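Local coordinates for flagellar hook-associated protein 2 (Bdellovibrio bacteriovorus, PDB 6KTY), which forms the cap at the tip of the bacterial flagellum, where it probably helps flagellin subunits polymerise and keeps them from leaking away, at the interface of chains A and B. Residues are numbered along the deposited sequence; one frame, centred on the assembly and turned at random. Chains: chain A/B, Flagellar hook-associated protein 2.

Contact 1: the interface of chains A and B. Residues chain A 187-189; chain B 18, 181-184.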
ATOM      1  N   ARG A 187       5.989   3.426   3.737  1.00 29.99           N
ATOM      2  CA  ARG A 187       6.452   2.139   3.247  1.00 29.21           C
ATOM      3  C   ARG A 187       7.971   2.219   2.988  1.00 28.23           C
ATOM      4  O   ARG A 187       8.459   2.310   1.827  1.00 27.61           O
ATOM      5  CB  ARG A 187       5.711   1.752   1.966  1.00 28.87           C
ATOM      6  CG  ARG A 187       4.163   1.675   2.091  1.00 29.48           C
ATOM      7  CD  ARG A 187       3.606   0.311   2.459  1.00 30.08           C
ATOM      8  NE  ARG A 187       3.585  -0.605   1.311  1.00 29.85           N
ATOM      9  CZ  ARG A 187       4.537  -1.484   1.012  1.00 32.85           C
ATOM     10  NH1 ARG A 187       5.603  -1.655   1.796  1.00 33.41           N
ATOM     11  NH2 ARG A 187       4.413  -2.235  -0.068  1.00 33.99           N
ATOM     12  N   GLU A 188       8.718   2.147   4.074  1.00 28.51           N
ATOM     13  CA  GLU A 188      10.153   2.104   4.015  1.00 28.76           C
ATOM     14  C   GLU A 188      10.590   0.813   3.319  1.00 29.08           C
ATOM     15  O   GLU A 188      10.075  -0.295   3.621  1.00 29.75           O
ATOM     16  CB  GLU A 188      10.748   2.225   5.424  1.00 30.10           C
ATOM     17  CG  GLU A 188      12.229   2.548   5.437  1.00 29.20           C
ATOM     18  CD  GLU A 188      12.778   2.825   6.840  1.00 35.54           C
ATOM     19  OE1 GLU A 188      12.292   2.207   7.812  1.00 33.68           O
ATOM     20  OE2 GLU A 188      13.736   3.649   6.968  1.00 40.43           O
ATOM     21  N   ILE A 189      11.506   0.957   2.373  1.00 28.65           N
ATOM     22  CA  ILE A 189      12.006  -0.155   1.534  1.00 31.08           C
ATOM     23  C   ILE A 189      13.461  -0.381   1.941  1.00 32.43           C
ATOM     24  O   ILE A 189      14.212   0.592   2.184  1.00 32.67           O
ATOM     25  CB  ILE A 189      12.000   0.184   0.021  1.00 30.59           C
ATOM     26  CG1 ILE A 189      10.624   0.695  -0.457  1.00 32.23           C
ATOM     27  CG2 ILE A 189      12.431  -0.995  -0.817  1.00 33.90           C
ATOM     28  CD1 ILE A 189       9.461   0.011   0.161  1.00 32.01           C
TER
ATOM     29  N   ILE B  18       7.411  -7.626   0.586  1.00 28.12           N
ATOM     30  CA  ILE B  18       7.260  -7.252   1.998  1.00 27.53           C
ATOM     31  C   ILE B  18       8.044  -8.201   2.880  1.00 27.64           C
ATOM     32  O   ILE B  18       8.850  -7.766   3.727  1.00 26.45           O
ATOM     33  CB  ILE B  18       5.770  -7.135   2.457  1.00 27.86           C
ATOM     34  CG1 ILE B  18       5.068  -6.034   1.661  1.00 28.32           C
ATOM     35  CG2 ILE B  18       5.708  -6.829   3.982  1.00 25.38           C
ATOM     36  CD1 ILE B  18       3.548  -5.893   1.925  1.00 31.36           C
ATOM     37  N   LYS B 181      11.540  -7.159   3.643  1.00 30.34           N
ATOM     38  CA  LYS B 181      11.947  -6.286   2.513  1.00 30.28           C
ATOM     39  C   LYS B 181      11.403  -4.851   2.598  1.00 29.40           C
ATOM     40  O   LYS B 181      11.962  -3.926   2.000  1.00 30.95           O
ATOM     41  CB  LYS B 181      11.490  -6.887   1.219  1.00 31.01           C
ATOM     42  CG  LYS B 181      11.842  -8.327   0.984  1.00 32.93           C
ATOM     43  CD  LYS B 181      13.311  -8.502   0.900  1.00 35.41           C
ATOM     44  CE  LYS B 181      13.661  -9.835   0.310  1.00 36.82           C
ATOM     45  NZ  LYS B 181      15.131 -10.037   0.320  1.00 39.81           N
ATOM     46  N   SER B 182      10.284  -4.670   3.281  1.00 28.00           N
ATOM     47  CA  SER B 182       9.671  -3.353   3.457  1.00 26.50           C
ATOM     48  C   SER B 182       8.736  -3.368   4.630  1.00 26.59           C
ATOM     49  O   SER B 182       8.279  -4.422   5.020  1.00 27.61           O
ATOM     50  CB  SER B 182       8.909  -2.930   2.168  1.00 26.71           C
ATOM     51  OG  SER B 182       7.839  -3.813   1.851  1.00 26.92           O
ATOM     52  N   ALA B 183       8.441  -2.200   5.187  1.00 26.99           N
ATOM     53  CA  ALA B 183       7.433  -2.049   6.234  1.00 27.25           C
ATOM     54  C   ALA B 183       6.088  -1.837   5.547  1.00 27.24           C
ATOM     55  O   ALA B 183       5.999  -1.120   4.567  1.00 27.02           O
ATOM     56  CB  ALA B 183       7.756  -0.862   7.110  1.00 27.29           C
ATOM     57  N   ALA B 184       5.038  -2.487   6.028  1.00 26.66           N
ATOM     58  CA  ALA B 184       3.729  -2.265   5.403  1.00 27.66           C
ATOM     59  C   ALA B 184       2.668  -2.392   6.452  1.00 28.15           C
ATOM     60  O   ALA B 184       1.995  -3.421   6.550  1.00 27.41           O
ATOM     61  CB  ALA B 184       3.510  -3.225   4.256  1.00 27.97           C
TER
HETATM   62  O   HOH W   1       6.361  -3.853  -1.084  1.00 28.73           O
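A:Arg187 lays its guanidinium group along the backbone of B:Ser182 to B:Ala184, and its NH1 donates to two acceptors of that segment. The site is a contact between two copies of a FliD cap-protein fragment in the crystal, a short antiparallel beta bridge reinforced by an arginine clamp; whether the native cap uses it, the structure alone does not show. One acceptor is the carbonyl O of B:Ala183, 2.8 Å from A:Arg187 NH1; the donor stands above the carbonyl plane, 44° out of it, so this bond does not use an in-plane lone pair. The other is the hydroxyl OG of B:Ser182, 3.1 Å from A:Arg187 NH1 and nearly in the guanidinium plane. Two acceptors on one nitrogen should fix the turn of the group. A:Arg187 NH2 meets the O of water 1 at 2.7 Å, which also lies in the guanidinium plane and touches B:Ser182 OG at a longer distance, closing a small polar ring around the serine hydroxyl. The methyl of B:Ala184 lies against one face of the guanidinium, offset toward the rim, its CB 3.8 Å from A:Arg187 CZ. The arginine chain gets there by bending at chi2 and chi3 (-91° and -78°), which folds CD past the carbonyl O of B:Ala183 and brings the head back over the partner's backbone.

The backbones also meet: the amide N of B:Ala183 donates to the carbonyl O of A:Glu188 at 3.0 Å, beside the bridge between A:Ile189 and B:Ser182. There A:Ile189 points its CD1 at B:Ser182 CB, 3.6 Å away, adding an apolar touch. On chain A the site covers the loop residues A:Arg187 and A:Glu188 and the start of strand 189-192; on chain B it is a loop following strand 178-180, with B:Ile18 of another loop close to the arginine head.

Contact 2: the interface of chains A and B. Residues chain A 157, 160, 162; chain B 45-47, 116, 146.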
ATOM      1  N   VAL A 157      15.950   8.883   4.102  1.00 28.96           N
ATOM      2  CA  VAL A 157      17.114   8.024   4.091  1.00 29.08           C
ATOM      3  C   VAL A 157      17.479   7.786   5.558  1.00 29.74           C
ATOM      4  O   VAL A 157      17.652   8.732   6.333  1.00 27.84           O
ATOM      5  CB  VAL A 157      18.258   8.612   3.246  1.00 29.94           C
ATOM      6  CG1 VAL A 157      18.668   9.994   3.741  1.00 30.25           C
ATOM      7  CG2 VAL A 157      19.435   7.640   3.191  1.00 32.58           C
ATOM      8  N   PHE A 160      15.517  10.033   7.783  1.00 31.36           N
ATOM      9  CA  PHE A 160      15.592  11.480   7.644  1.00 30.92           C
ATOM     10  C   PHE A 160      15.000  11.917   6.323  1.00 30.65           C
ATOM     11  O   PHE A 160      15.452  11.464   5.259  1.00 28.87           O
ATOM     12  CB  PHE A 160      17.027  11.978   7.691  1.00 31.07           C
ATOM     13  CG  PHE A 160      17.725  11.680   8.961  1.00 31.24           C
ATOM     14  CD1 PHE A 160      17.489  12.446  10.100  1.00 29.82           C
ATOM     15  CD2 PHE A 160      18.621  10.650   9.032  1.00 29.20           C
ATOM     16  CE1 PHE A 160      18.126  12.177  11.278  1.00 30.10           C
ATOM     17  CE2 PHE A 160      19.294  10.394  10.232  1.00 30.17           C
ATOM     18  CZ  PHE A 160      19.043  11.171  11.348  1.00 30.67           C
ATOM     19  N   ILE A 162      14.624  14.176   3.268  1.00 30.22           N
ATOM     20  CA  ILE A 162      15.333  15.165   2.489  1.00 30.82           C
ATOM     21  C   ILE A 162      14.581  15.391   1.184  1.00 29.69           C
ATOM     22  O   ILE A 162      13.696  14.595   0.806  1.00 28.28           O
ATOM     23  CB  ILE A 162      16.788  14.751   2.221  1.00 31.76           C
ATOM     24  CG1 ILE A 162      16.858  13.486   1.359  1.00 31.26           C
ATOM     25  CG2 ILE A 162      17.534  14.559   3.547  1.00 32.36           C
ATOM     26  CD1 ILE A 162      18.240  13.115   0.973  1.00 34.66           C
TER
ATOM     27  N   ALA B  45      21.208   7.051  13.894  1.00 22.58           N
ATOM     28  CA  ALA B  45      21.783   7.939  12.880  1.00 22.58           C
ATOM     29  C   ALA B  45      21.672   9.390  13.222  1.00 22.86           C
ATOM     30  O   ALA B  45      20.854   9.778  14.073  1.00 24.10           O
ATOM     31  CB  ALA B  45      21.138   7.654  11.472  1.00 22.57           C
ATOM     32  N   ALA B  46      22.496  10.221  12.580  1.00 22.59           N
ATOM     33  CA  ALA B  46      22.413  11.687  12.808  1.00 23.62           C
ATOM     34  C   ALA B  46      22.736  12.396  11.498  1.00 23.39           C
ATOM     35  O   ALA B  46      23.481  11.856  10.622  1.00 21.24           O
ATOM     36  CB  ALA B  46      23.368  12.166  13.995  1.00 24.23           C
ATOM     37  N   MET B  47      22.128  13.540  11.294  1.00 23.65           N
ATOM     38  CA  MET B  47      22.348  14.257  10.029  1.00 25.17           C
ATOM     39  C   MET B  47      22.742  15.664  10.331  1.00 25.94           C
ATOM     40  O   MET B  47      22.098  16.313  11.172  1.00 25.77           O
ATOM     41  CB  MET B  47      21.094  14.244   9.130  1.00 26.92           C
ATOM     42  CG  MET B  47      21.367  14.709   7.682  1.00 31.04           C
ATOM     43  SD  MET B  47      19.988  14.544   6.568  1.00 41.10           S
ATOM     44  CE  MET B  47      20.091  12.808   6.192  1.00 38.77           C
ATOM     45  N   LEU B 116      25.505  12.645   6.734  1.00 22.34           N
ATOM     46  CA  LEU B 116      24.665  11.637   7.379  1.00 22.16           C
ATOM     47  C   LEU B 116      25.577  10.584   7.989  1.00 22.50           C
ATOM     48  O   LEU B 116      26.400   9.979   7.279  1.00 21.46           O
ATOM     49  CB  LEU B 116      23.735  10.988   6.341  1.00 23.67           C
ATOM     50  CG  LEU B 116      22.989   9.684   6.744  1.00 26.42           C
ATOM     51  CD1 LEU B 116      21.956   9.999   7.823  1.00 26.28           C
ATOM     52  CD2 LEU B 116      22.283   9.024   5.533  1.00 31.52           C
ATOM     53  N   GLU B 146      19.587  16.825  13.312  1.00 34.99           N
ATOM     54  CA  GLU B 146      18.634  15.778  13.589  1.00 35.08           C
ATOM     55  C   GLU B 146      19.345  14.487  13.945  1.00 33.06           C
ATOM     56  O   GLU B 146      20.384  14.180  13.370  1.00 31.00           O
ATOM     57  CB  GLU B 146      17.779  15.578  12.333  1.00 36.18           C
ATOM     58  CG  GLU B 146      16.281  15.827  12.491  1.00 42.05           C
ATOM     59  CD  GLU B 146      15.495  15.227  11.335  1.00 47.06           C
ATOM     60  OE1 GLU B 146      15.573  15.799  10.216  1.00 50.93           O
ATOM     61  OE2 GLU B 146      14.846  14.167  11.533  1.00 50.48           O
TER
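A:Phe160 pushes its side chain into chain B between strands 45-48, 113-119 and 146-148, a mainly apolar contact between two copies of a fragment from the interior of the FliD-family cap protein. Its CB meets the methyl CE of B:Met47 at 3.5 Å, the two side chains running antiparallel alongside each other, and CG also lies by that methyl. With CG anti to its own carbonyl carbon (chi1 -61°), the ring extends along the methionine, and B:Met47 CB lies over the ring centre, 4.0 Å above the plane. Around the rim, A:Phe160 CD2 faces the methyl CD1 of B:Leu116 at 3.6 Å. Next to it, A:Phe160 CE2 touches the methyl CB of B:Ala45 at 3.5 Å. CZ, the far tip, reaches the backbone of B:Ala45 and B:Ala46, with the carbonyl carbon of B:Ala45 at the ring edge. On the other side of the rim, A:Phe160 CE1 packs on B:Glu146 CB at 3.6 Å. A:Phe160 CD1 comes to 3.5 Å from the carboxylate OE2 of B:Glu146. That carboxylate lies at the ring edge, its plane turned 72° from the ring, an approach that probably suits the positive rim of the aromatic group.

Beside the phenylalanine, the ends of A:Val157 and B:Leu116 meet head-on, CG2 of the valine 3.9 Å from CD2 of the leucine. B:Met47 bends at chi3 (-80°), turning CE back toward A:Phe160, while its SD meets CG2 of A:Ile162, whose side chain lies roughly perpendicular to it.

The C-alpha centres of contact 1 and contact 2 lie about 19 Å apart on one A-B interface, and they share no residue. Chain A supplies stretches from the later part of the crystallised fragment to both, strands 153-157 and 160-164 to contact 2 and the segment at strand 189-192 to contact 1. Chain B answers with two different regions, so this part of chain A is held at two places, one built on hydrogen bonds, the other mainly on apolar packing. The interface is not an exact two-fold. FliD is a homopentamer, whereas the deposited assembly holds four copies, so this packing may not be that of the native cap.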